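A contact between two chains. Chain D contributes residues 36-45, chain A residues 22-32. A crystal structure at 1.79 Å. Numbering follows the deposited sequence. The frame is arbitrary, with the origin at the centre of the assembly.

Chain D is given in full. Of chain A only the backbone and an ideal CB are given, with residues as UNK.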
# COMPACT_ATOMS: atom_id res chain seq x y z
N PRO D 36 -29.20 31.70 -25.07
CA PRO D 36 -30.03 32.68 -24.37
C PRO D 36 -29.31 33.27 -23.16
O PRO D 36 -28.59 32.58 -22.44
CB PRO D 36 -31.26 31.86 -23.95
CG PRO D 36 -31.33 30.75 -24.91
CD PRO D 36 -29.90 30.43 -25.29
N THR D 37 -29.51 34.57 -22.96
CA THR D 37 -28.77 35.29 -21.93
C THR D 37 -28.79 34.56 -20.60
O THR D 37 -27.78 34.50 -19.90
CB THR D 37 -29.35 36.69 -21.74
OG1 THR D 37 -29.26 37.40 -22.97
CG2 THR D 37 -28.61 37.45 -20.63
N GLU D 38 -29.95 34.04 -20.22
CA GLU D 38 -30.12 33.45 -18.90
C GLU D 38 -29.47 32.08 -18.79
O GLU D 38 -29.45 31.50 -17.70
CB GLU D 38 -31.60 33.36 -18.56
CG GLU D 38 -32.42 32.45 -19.49
CD GLU D 38 -32.94 33.16 -20.74
OE1 GLU D 38 -32.57 34.33 -21.00
OE2 GLU D 38 -33.73 32.53 -21.48
N GLU D 39 -28.96 31.55 -19.90
CA GLU D 39 -28.25 30.28 -19.89
C GLU D 39 -26.74 30.43 -20.03
O GLU D 39 -26.03 29.42 -19.97
CB GLU D 39 -28.79 29.37 -21.00
CG GLU D 39 -30.19 28.88 -20.77
CD GLU D 39 -30.24 27.59 -19.94
OE1 GLU D 39 -29.17 26.99 -19.58
OE2 GLU D 39 -31.38 27.17 -19.66
N LEU D 40 -26.21 31.65 -20.21
CA LEU D 40 -24.77 31.81 -20.38
C LEU D 40 -24.01 31.27 -19.18
O LEU D 40 -22.99 30.59 -19.34
CB LEU D 40 -24.37 33.28 -20.61
CG LEU D 40 -24.55 33.89 -22.00
CD1 LEU D 40 -24.12 35.38 -21.95
CD2 LEU D 40 -23.76 33.17 -23.05
N VAL D 41 -24.48 31.56 -17.96
CA VAL D 41 -23.73 31.12 -16.78
C VAL D 41 -23.87 29.62 -16.54
O VAL D 41 -23.31 29.09 -15.57
CB VAL D 41 -24.13 31.89 -15.51
CG1 VAL D 41 -23.82 33.38 -15.68
CG2 VAL D 41 -25.58 31.62 -15.16
N ASN D 42 -24.61 28.92 -17.40
CA ASN D 42 -24.66 27.46 -17.40
C ASN D 42 -23.74 26.85 -18.45
O ASN D 42 -23.72 25.62 -18.59
CB ASN D 42 -26.10 26.97 -17.63
CG ASN D 42 -27.04 27.37 -16.50
OD1 ASN D 42 -26.61 27.54 -15.36
ND2 ASN D 42 -28.32 27.54 -16.82
N ASN D 43 -23.00 27.67 -19.20
CA ASN D 43 -22.19 27.20 -20.30
C ASN D 43 -20.83 27.87 -20.34
O ASN D 43 -20.20 27.93 -21.39
CB ASN D 43 -22.94 27.43 -21.59
CG ASN D 43 -24.11 26.48 -21.71
OD1 ASN D 43 -23.93 25.31 -22.01
ND2 ASN D 43 -25.31 26.96 -21.42
N LEU D 44 -20.36 28.39 -19.21
CA LEU D 44 -19.10 29.11 -19.21
C LEU D 44 -17.91 28.26 -19.64
O LEU D 44 -16.97 28.83 -20.22
CB LEU D 44 -18.86 29.72 -17.81
CG LEU D 44 -19.96 30.66 -17.34
CD1 LEU D 44 -19.77 31.05 -15.85
CD2 LEU D 44 -19.98 31.90 -18.20
N PRO D 45 -17.88 26.94 -19.44
CA PRO D 45 -16.74 26.16 -19.95
C PRO D 45 -16.55 26.24 -21.45
O PRO D 45 -15.45 25.94 -21.94
CB PRO D 45 -17.07 24.73 -19.50
CG PRO D 45 -17.82 24.92 -18.23
CD PRO D 45 -18.70 26.15 -18.51
N UNK A 22 -29.28 32.78 -7.22
CA UNK A 22 -27.85 32.84 -7.53
C UNK A 22 -27.61 32.93 -9.03
O UNK A 22 -26.79 33.72 -9.50
CB UNK A 22 -27.13 31.62 -6.96
N UNK A 23 -28.34 32.12 -9.80
CA UNK A 23 -28.15 32.11 -11.24
C UNK A 23 -28.51 33.46 -11.85
O UNK A 23 -27.80 33.97 -12.71
CB UNK A 23 -28.99 31.00 -11.88
N UNK A 24 -29.61 34.04 -11.40
CA UNK A 24 -30.05 35.32 -11.96
C UNK A 24 -29.11 36.45 -11.60
O UNK A 24 -28.79 37.30 -12.45
CB UNK A 24 -31.46 35.65 -11.48
N UNK A 25 -28.64 36.48 -10.36
CA UNK A 25 -27.72 37.53 -9.94
C UNK A 25 -26.41 37.46 -10.71
O UNK A 25 -25.89 38.48 -11.17
CB UNK A 25 -27.45 37.43 -8.44
N UNK A 26 -25.85 36.26 -10.83
CA UNK A 26 -24.58 36.13 -11.52
C UNK A 26 -24.72 36.50 -12.99
O UNK A 26 -23.78 37.06 -13.57
CB UNK A 26 -24.04 34.71 -11.38
N UNK A 27 -25.88 36.24 -13.59
CA UNK A 27 -26.11 36.63 -14.97
C UNK A 27 -26.00 38.15 -15.12
O UNK A 27 -25.32 38.65 -16.01
CB UNK A 27 -27.48 36.14 -15.44
N UNK A 28 -26.66 38.89 -14.21
CA UNK A 28 -26.65 40.35 -14.22
C UNK A 28 -25.25 40.90 -14.02
O UNK A 28 -24.86 41.88 -14.66
CB UNK A 28 -27.58 40.90 -13.14
N UNK A 29 -24.50 40.30 -13.11
CA UNK A 29 -23.17 40.78 -12.79
C UNK A 29 -22.19 40.50 -13.92
O UNK A 29 -21.19 41.21 -14.08
CB UNK A 29 -22.68 40.14 -11.49
N UNK A 30 -22.45 39.44 -14.70
CA UNK A 30 -21.66 39.14 -15.88
C UNK A 30 -21.93 40.15 -17.00
O UNK A 30 -20.99 40.66 -17.63
CB UNK A 30 -21.96 37.72 -16.36
N UNK A 31 -23.20 40.43 -17.29
CA UNK A 31 -23.55 41.29 -18.42
C UNK A 31 -23.41 42.77 -18.08
O UNK A 31 -23.34 43.60 -19.00
CB UNK A 31 -24.98 41.00 -18.88
N UNK A 32 -23.37 43.12 -16.80
CA UNK A 32 -23.16 44.50 -16.40
C UNK A 32 -21.89 44.64 -15.57
O UNK A 32 -21.91 45.20 -14.47
CB UNK A 32 -24.37 45.02 -15.61

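Chain A runs here as a helix through position 31 and leaves helical angles at 32. Chain D opposes it with a looped stretch. D:Val41 and position 27 have the closest CA atoms across the two stretches, 6.3 Å from D:Val41 CA to the CA of 27.

Position 22 has nothing of the chain D stretch within 5.5 Å of its CB. This stretch sets no preference, so any good helix former would do. The residue is A:Thr22, which makes no contact with the stretch.

Position 23 points sideways. Its CB lies 4.8 Å from D:Val41 CG2 and 5.5 Å from D:Asn42 OD1. A small or medium side chain with some apolar surface would suit, such as Ala, Val, Thr or Ser. The residue is A:Thr23. Its CG2 packs 3.7 Å from D:Val41 CG2, and its OG1 is hydrogen-bonded elsewhere in the structure.

Position 24 points away and position 25 is out of reach. Many helix-compatible residues would serve at both, long polar ones included. They are A:Gln24 and A:Arg25, and neither touches the chain D stretch.

Position 26 points toward chain D, with its CB 4.5 Å from D:Val41 CG1. An apolar residue is the natural guess: Ala, Leu, Ile or Met. The residue is A:Leu26. Its contact is modest, and the closest pair uses its backbone, with C 4.2 Å from D:Val41 CG1.

Position 27 faces chain D squarely. Its CB is 4.6 Å from D:Val41 CG1, 4.8 Å from D:Thr37 O and 5.1 Å from D:Glu38 CA. The D:Val41 methyl CG1 and the carbonyls of D:Thr37 and D:Glu38 lie around it, so a compact side chain fits, and one with a hydroxyl could also serve the polar groups. Ala, Ser, Thr and Val are all plausible. The residue is A:Thr27. Its OG1 donates to A:Thr23 O at 2.8 Å, one turn back. The same OG1 accepts from water 1 at 2.7 Å, which also donates to D:Thr37 O and accepts from D:Val41 N, and from water 2 at 3.0 Å, which also donates to D:Glu38 O. The polar link between the stretches is thus carried by water, as no direct hydrogen bond crosses. The methyl CG2 lies 4.0 Å from D:Thr37 CG2.

Positions 28 and 29 have no atom of the chain D stretch near their CB, and 28 points away. The stretch does not restrict them; polar or apolar helix formers would serve. They are A:Lys28 and A:Leu29.

Position 30 points toward chain D, its CB 4.8 Å from D:Val41 CG1. The side chains of D:Leu40, D:Val41 and D:Leu44 offer an apolar surface, so Leu, Ile or Met would suit. The residue is A:Leu30. Its CD2 reaches D:Val41 CG1 at 4.1 Å, D:Leu40 CB at 4.4 Å and D:Leu44 CD2 at 4.5 Å.

Position 31 also points toward chain D, at the margin, with its CB 5.4 Å from D:Thr37 CG2. Small or polar residues would do. The residue is A:Thr31, whose CG2 sits 4.3 Å from D:Thr37 CG2.

Position 32 is out of reach, with phi/psi of -119/53. Negative phi leaves most residues possible, polar ones among them. The residue is A:Asn32, whose ND2 donates to A:Lys28 O at 2.9 Å.

Chain A 22-32: TTQRLTKLLTN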
# COMPACT_ATOMS: atom_id res chain seq x y z
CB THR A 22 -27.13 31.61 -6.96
OG1 THR A 22 -27.08 31.71 -5.53
CG2 THR A 22 -25.71 31.51 -7.48
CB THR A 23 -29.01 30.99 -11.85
OG1 THR A 23 -28.69 29.73 -11.24
CG2 THR A 23 -28.79 30.90 -13.37
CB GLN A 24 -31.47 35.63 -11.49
CG GLN A 24 -32.50 34.71 -12.11
CD GLN A 24 -33.91 34.89 -11.55
OE1 GLN A 24 -34.09 35.39 -10.44
NE2 GLN A 24 -34.90 34.48 -12.32
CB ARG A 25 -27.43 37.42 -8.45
CG ARG A 25 -28.63 37.79 -7.55
CD ARG A 25 -28.09 37.93 -6.15
NE ARG A 25 -29.09 37.91 -5.10
CZ ARG A 25 -28.78 38.10 -3.82
NH1 ARG A 25 -27.51 38.32 -3.47
NH2 ARG A 25 -29.73 38.06 -2.90
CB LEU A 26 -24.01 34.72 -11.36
CG LEU A 26 -23.55 34.31 -9.97
CD1 LEU A 26 -23.08 32.83 -9.97
CD2 LEU A 26 -22.43 35.21 -9.48
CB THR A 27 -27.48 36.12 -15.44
OG1 THR A 27 -27.49 34.68 -15.43
CG2 THR A 27 -27.82 36.61 -16.85
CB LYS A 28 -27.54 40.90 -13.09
CG LYS A 28 -29.03 41.01 -13.34
CD LYS A 28 -29.70 41.70 -12.13
CE LYS A 28 -30.29 40.69 -11.13
NZ LYS A 28 -30.08 41.03 -9.67
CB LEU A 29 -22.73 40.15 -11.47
CG LEU A 29 -23.56 40.61 -10.25
CD1 LEU A 29 -23.34 39.70 -9.03
CD2 LEU A 29 -23.24 42.07 -9.89
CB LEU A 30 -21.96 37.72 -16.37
CG LEU A 30 -21.38 37.34 -17.74
CD1 LEU A 30 -19.84 37.42 -17.76
CD2 LEU A 30 -21.86 35.97 -18.17
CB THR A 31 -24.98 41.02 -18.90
OG1 THR A 31 -25.92 41.32 -17.86
CG2 THR A 31 -25.15 39.56 -19.34
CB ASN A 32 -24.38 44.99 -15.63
CG ASN A 32 -25.66 44.82 -16.41
OD1 ASN A 32 -25.92 45.55 -17.37
ND2 ASN A 32 -26.46 43.84 -16.01
O HOH W 1 -26.59 33.52 -17.69
O HOH W 2 -30.18 33.42 -15.54
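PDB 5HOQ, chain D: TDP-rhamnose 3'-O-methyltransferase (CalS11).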